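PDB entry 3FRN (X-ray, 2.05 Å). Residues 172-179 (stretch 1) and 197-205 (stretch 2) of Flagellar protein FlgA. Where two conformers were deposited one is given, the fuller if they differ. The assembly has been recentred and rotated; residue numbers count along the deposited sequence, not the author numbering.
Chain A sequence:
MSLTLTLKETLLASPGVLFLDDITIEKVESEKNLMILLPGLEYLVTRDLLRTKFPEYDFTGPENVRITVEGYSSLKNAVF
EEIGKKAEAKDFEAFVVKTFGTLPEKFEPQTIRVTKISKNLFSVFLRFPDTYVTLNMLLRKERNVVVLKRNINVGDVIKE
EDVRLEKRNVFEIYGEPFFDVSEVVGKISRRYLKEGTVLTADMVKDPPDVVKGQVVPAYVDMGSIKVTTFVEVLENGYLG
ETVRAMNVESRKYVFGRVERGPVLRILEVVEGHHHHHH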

ATOM      1  N   GLU A 172       4.186   0.957  -0.064  1.00 33.95           N
ATOM      2  CA  GLU A 172       5.394   1.682   0.320  1.00 35.66           C
ATOM      3  C   GLU A 172       5.150   2.518   1.582  1.00 35.65           C
ATOM      4  O   GLU A 172       5.868   3.476   1.848  1.00 34.62           O
ATOM      5  CB  GLU A 172       5.865   2.579  -0.828  1.00 38.02           C
ATOM      6  CG  GLU A 172       6.743   1.872  -1.863  1.00 38.72           C
ATOM      7  CD  GLU A 172       6.955   2.699  -3.133  1.00 46.41           C
ATOM      8  OE1 GLU A 172       8.110   3.101  -3.403  1.00 56.15           O
ATOM      9  OE2 GLU A 172       5.971   2.948  -3.864  1.00 56.00           O
ATOM     10  N   ILE A 173       4.118   2.150   2.337  1.00 34.15           N
ATOM     11  CA  ILE A 173       3.823   2.749   3.632  1.00 35.73           C
ATOM     12  C   ILE A 173       4.124   1.726   4.731  1.00 40.98           C
ATOM     13  O   ILE A 173       3.687   0.566   4.656  1.00 36.54           O
ATOM     14  CB  ILE A 173       2.339   3.193   3.717  1.00 37.07           C
ATOM     15  CG1 ILE A 173       2.079   4.377   2.779  1.00 39.14           C
ATOM     16  CG2 ILE A 173       1.944   3.546   5.157  1.00 38.72           C
ATOM     17  CD1 ILE A 173       0.595   4.662   2.535  1.00 33.92           C
ATOM     18  N   TYR A 174       4.888   2.149   5.738  1.00 44.93           N
ATOM     19  CA  TYR A 174       5.184   1.297   6.891  1.00 49.11           C
ATOM     20  C   TYR A 174       4.107   1.477   7.943  1.00 47.00           C
ATOM     21  O   TYR A 174       3.999   2.539   8.557  1.00 48.67           O
ATOM     22  CB  TYR A 174       6.565   1.614   7.471  1.00 51.42           C
ATOM     23  CG  TYR A 174       7.687   0.862   6.791  1.00 61.30           C
ATOM     24  CD1 TYR A 174       8.094   1.193   5.496  1.00 64.31           C
ATOM     25  CD2 TYR A 174       8.339  -0.183   7.441  1.00 66.52           C
ATOM     26  CE1 TYR A 174       9.118   0.502   4.867  1.00 61.89           C
ATOM     27  CE2 TYR A 174       9.371  -0.880   6.819  1.00 69.15           C
ATOM     28  CZ  TYR A 174       9.754  -0.533   5.536  1.00 63.82           C
ATOM     29  OH  TYR A 174      10.776  -1.222   4.920  1.00 66.37           O
ATOM     30  N   GLY A 175       3.311   0.433   8.142  1.00 45.49           N
ATOM     31  CA  GLY A 175       2.142   0.511   9.010  1.00 46.39           C
ATOM     32  C   GLY A 175       0.868   0.566   8.193  1.00 46.10           C
ATOM     33  O   GLY A 175       0.908   0.717   6.972  1.00 48.60           O
ATOM     34  N   GLU A 176      -0.264   0.439   8.867  1.00 47.35           N
ATOM     35  CA  GLU A 176      -1.564   0.450   8.209  1.00 47.61           C
ATOM     36  C   GLU A 176      -2.110   1.883   8.136  1.00 42.55           C
ATOM     37  O   GLU A 176      -2.359   2.511   9.159  1.00 40.02           O
ATOM     38  CB  GLU A 176      -2.522  -0.467   8.978  1.00 47.16           C
ATOM     39  CG  GLU A 176      -3.917  -0.623   8.388  1.00 52.55           C
ATOM     40  CD  GLU A 176      -4.878  -1.337   9.339  1.00 55.20           C
ATOM     41  OE1 GLU A 176      -4.928  -0.969  10.538  1.00 56.62           O
ATOM     42  OE2 GLU A 176      -5.588  -2.269   8.887  1.00 64.92           O
ATOM     43  N   PRO A 177      -2.305   2.408   6.917  1.00 41.03           N
ATOM     44  CA  PRO A 177      -2.806   3.773   6.769  1.00 36.33           C
ATOM     45  C   PRO A 177      -4.322   3.893   6.968  1.00 38.86           C
ATOM     46  O   PRO A 177      -5.013   2.884   7.166  1.00 37.01           O
ATOM     47  CB  PRO A 177      -2.438   4.117   5.327  1.00 38.86           C
ATOM     48  CG  PRO A 177      -2.452   2.797   4.611  1.00 35.45           C
ATOM     49  CD  PRO A 177      -2.065   1.749   5.619  1.00 39.09           C
ATOM     50  N   PHE A 178      -4.826   5.123   6.916  1.00 37.73           N
ATOM     51  CA  PHE A 178      -6.267   5.392   6.982  1.00 37.35           C
ATOM     52  C   PHE A 178      -6.770   5.905   5.639  1.00 37.03           C
ATOM     53  O   PHE A 178      -6.070   6.637   4.952  1.00 35.23           O
ATOM     54  CB  PHE A 178      -6.583   6.419   8.074  1.00 37.59           C
ATOM     55  CG  PHE A 178      -6.211   5.970   9.457  1.00 29.75           C
ATOM     56  CD1 PHE A 178      -7.057   5.153  10.184  1.00 32.00           C
ATOM     57  CD2 PHE A 178      -5.008   6.368  10.027  1.00 38.66           C
ATOM     58  CE1 PHE A 178      -6.711   4.737  11.458  1.00 37.89           C
ATOM     59  CE2 PHE A 178      -4.651   5.950  11.295  1.00 33.44           C
ATOM     60  CZ  PHE A 178      -5.502   5.143  12.010  1.00 31.01           C
ATOM     61  N   PHE A 179      -7.987   5.531   5.275  1.00 40.02           N
ATOM     62  CA  PHE A 179      -8.500   5.832   3.938  1.00 44.78           C
ATOM     63  C   PHE A 179      -9.632   6.849   3.986  1.00 45.80           C
ATOM     64  O   PHE A 179     -10.267   7.144   2.973  1.00 45.27           O
ATOM     65  CB  PHE A 179      -8.930   4.535   3.236  1.00 42.89           C
ATOM     66  CG  PHE A 179      -7.871   3.464   3.262  1.00 46.10           C
ATOM     67  CD1 PHE A 179      -6.795   3.513   2.385  1.00 37.44           C
ATOM     68  CD2 PHE A 179      -7.932   2.429   4.181  1.00 43.83           C
ATOM     69  CE1 PHE A 179      -5.809   2.538   2.415  1.00 34.80           C
ATOM     70  CE2 PHE A 179      -6.945   1.452   4.217  1.00 47.01           C
ATOM     71  CZ  PHE A 179      -5.884   1.509   3.333  1.00 34.79           C
ATOM     72  N   THR A 197       3.283  13.840   7.187  1.00 46.14           N
ATOM     73  CA  THR A 197       3.321  12.484   7.705  1.00 45.29           C
ATOM     74  C   THR A 197       2.025  11.747   7.388  1.00 45.22           C
ATOM     75  O   THR A 197       0.940  12.177   7.791  1.00 47.37           O
ATOM     76  CB  THR A 197       3.584  12.472   9.234  1.00 45.47           C
ATOM     77  OG1 THR A 197       4.859  13.073   9.506  1.00 47.28           O
ATOM     78  CG2 THR A 197       3.581  11.060   9.782  1.00 38.19           C
ATOM     79  N   VAL A 198       2.164  10.648   6.647  1.00 42.29           N
ATOM     80  CA  VAL A 198       1.075   9.703   6.388  1.00 39.68           C
ATOM     81  C   VAL A 198       0.708   9.054   7.699  1.00 40.56           C
ATOM     82  O   VAL A 198       1.559   8.435   8.346  1.00 42.31           O
ATOM     83  CB  VAL A 198       1.503   8.588   5.416  1.00 36.36           C
ATOM     84  CG1 VAL A 198       0.375   7.567   5.227  1.00 37.39           C
ATOM     85  CG2 VAL A 198       1.939   9.177   4.083  1.00 43.67           C
ATOM     86  N   LEU A 199      -0.554   9.203   8.085  1.00 37.55           N
ATOM     87  CA  LEU A 199      -1.024   8.731   9.373  1.00 38.70           C
ATOM     88  C   LEU A 199      -1.175   7.231   9.296  1.00 37.07           C
ATOM     89  O   LEU A 199      -1.647   6.713   8.294  1.00 36.32           O
ATOM     90  CB  LEU A 199      -2.356   9.405   9.731  1.00 40.03           C
ATOM     91  CG  LEU A 199      -2.386  10.190  11.045  1.00 43.41           C
ATOM     92  CD1 LEU A 199      -1.027  10.780  11.350  1.00 36.21           C
ATOM     93  CD2 LEU A 199      -3.411  11.307  10.990  1.00 34.40           C
ATOM     94  N   THR A 200      -0.730   6.529  10.332  1.00 37.34           N
ATOM     95  CA  THR A 200      -0.910   5.086  10.405  1.00 36.63           C
ATOM     96  C   THR A 200      -1.469   4.665  11.764  1.00 39.24           C
ATOM     97  O   THR A 200      -1.285   5.363  12.759  1.00 46.07           O
ATOM     98  CB  THR A 200       0.402   4.289  10.122  1.00 37.31           C
ATOM     99  OG1 THR A 200       1.367   4.552  11.145  1.00 44.02           O
ATOM    100  CG2 THR A 200       0.999   4.625   8.749  1.00 34.49           C
ATOM    101  N   ALA A 201      -2.128   3.507  11.789  1.00 39.25           N
ATOM    102  CA  ALA A 201      -2.773   2.968  12.981  1.00 38.35           C
ATOM    103  C   ALA A 201      -1.896   2.961  14.240  1.00 37.06           C
ATOM    104  O   ALA A 201      -2.375   3.231  15.342  1.00 41.44           O
ATOM    105  CB  ALA A 201      -3.301   1.572  12.686  1.00 36.03           C
ATOM    106  N   ASP A 202      -0.607   2.696  14.056  1.00 40.65           N
ATOM    107  CA  ASP A 202       0.332   2.555  15.169  0.50 41.53           C
ATOM    108  C   ASP A 202       0.756   3.883  15.795  1.00 42.51           C
ATOM    109  O   ASP A 202       1.502   3.903  16.771  1.00 46.32           O
ATOM    110  CB  ASP A 202       1.572   1.779  14.714  0.50 45.35           C
ATOM    111  CG  ASP A 202       2.154   2.312  13.415  0.50 49.45           C
ATOM    112  OD1 ASP A 202       1.610   1.994  12.332  0.50 46.22           O
ATOM    113  OD2 ASP A 202       3.165   3.042  13.478  0.50 52.68           O
ATOM    114  N   MET A 203       0.278   4.995  15.241  1.00 40.15           N
ATOM    115  CA  MET A 203       0.689   6.317  15.720  1.00 41.45           C
ATOM    116  C   MET A 203      -0.370   6.993  16.566  1.00 43.55           C
ATOM    117  O   MET A 203      -0.124   8.031  17.194  1.00 41.86           O
ATOM    118  CB  MET A 203       1.039   7.208  14.536  1.00 43.44           C
ATOM    119  CG  MET A 203       2.079   6.595  13.633  1.00 43.26           C
ATOM    120  SD  MET A 203       2.927   7.798  12.631  1.00 44.16           S
ATOM    121  CE  MET A 203       1.644   8.313  11.560  1.00 17.70           C
ATOM    122  N   VAL A 204      -1.556   6.399  16.574  1.00 39.44           N
ATOM    123  CA  VAL A 204      -2.702   6.991  17.228  1.00 36.61           C
ATOM    124  C   VAL A 204      -3.323   5.977  18.172  1.00 38.41           C
ATOM    125  O   VAL A 204      -3.054   4.781  18.080  1.00 34.85           O
ATOM    126  CB  VAL A 204      -3.760   7.481  16.194  1.00 37.11           C
ATOM    127  CG1 VAL A 204      -3.182   8.551  15.282  1.00 31.84           C
ATOM    128  CG2 VAL A 204      -4.315   6.326  15.376  1.00 33.46           C
ATOM    129  N   LYS A 205      -4.137   6.461  19.099  1.00 38.36           N
ATOM    130  CA  LYS A 205      -4.913   5.569  19.941  1.00 37.18           C
ATOM    131  C   LYS A 205      -6.301   6.128  20.092  1.00 35.02           C
ATOM    132  O   LYS A 205      -6.521   7.320  19.887  1.00 37.99           O
ATOM    133  CB  LYS A 205      -4.249   5.356  21.305  1.00 37.05           C
ATOM    134  CG  LYS A 205      -4.124   6.583  22.175  1.00 35.66           C
ATOM    135  CD  LYS A 205      -3.530   6.208  23.514  1.00 39.09           C
ATOM    136  CE  LYS A 205      -3.186   7.442  24.319  1.00 43.23           C
ATOM    137  NZ  LYS A 205      -2.064   7.170  25.262  1.00 52.13           N
TER

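The two stretches bury 415 Å² between them, and a single hydrogen bond crosses the contact; the rest is packing. In that bond Ala201 N donates to Glu176 O at 2.8 Å with an N-H...O angle of 162°, close to linear. The same Glu176 O lies 3.2 Å from Thr200 CA, and Pro177 CA lies 3.5 Å from Leu199 O, with angles at hydrogen of 126° and 146°; these CA-H...O contacts lie where the backbones run close, with Pro177 CA 4.3 Å from Thr200 CA. Pro177 presents its CA hydrogen to Leu199 O and, having no amide hydrogen, donates no backbone hydrogen bond.

The principal bump is Phe178, which has the largest covered area, 85 Å². Its CA-to-CB bond points sideways, but with chi1 at m the ring end comes nearer to stretch 2. There it occupies a hollow made of both backbone and side chains: CE2 is 3.5 Å from Thr200 C and from Ala201 N, CD2 is 4.0 Å from Leu199 CB, and CZ is 3.8 Å from Val204 CG2 and 4.2 Å from Ala201 CB. The small methyl of Ala201 fits between two neighbours, for its CB also lies 3.7 Å from Glu176 OE1.

A second apolar patch forms where Ile173 and Val198 point toward the opposing stretch, Ile173 CD1 meeting Val198 CG1 at 4.0 Å. Thr200 CG2 packs 3.9 Å from Ile173 CG2 and 3.7 Å from Tyr174 O, while Thr200 OG1 donates to Asp202 OD1 at 2.8 Å. The threonine thus offers a methyl to the contact and a hydroxyl to its own turn.

Gly175 leaves room for that turn: an ideal CB would sit 2.5 Å from Asp202 OD1, a clash, and its phi/psi of 105/170° independently calls for glycine.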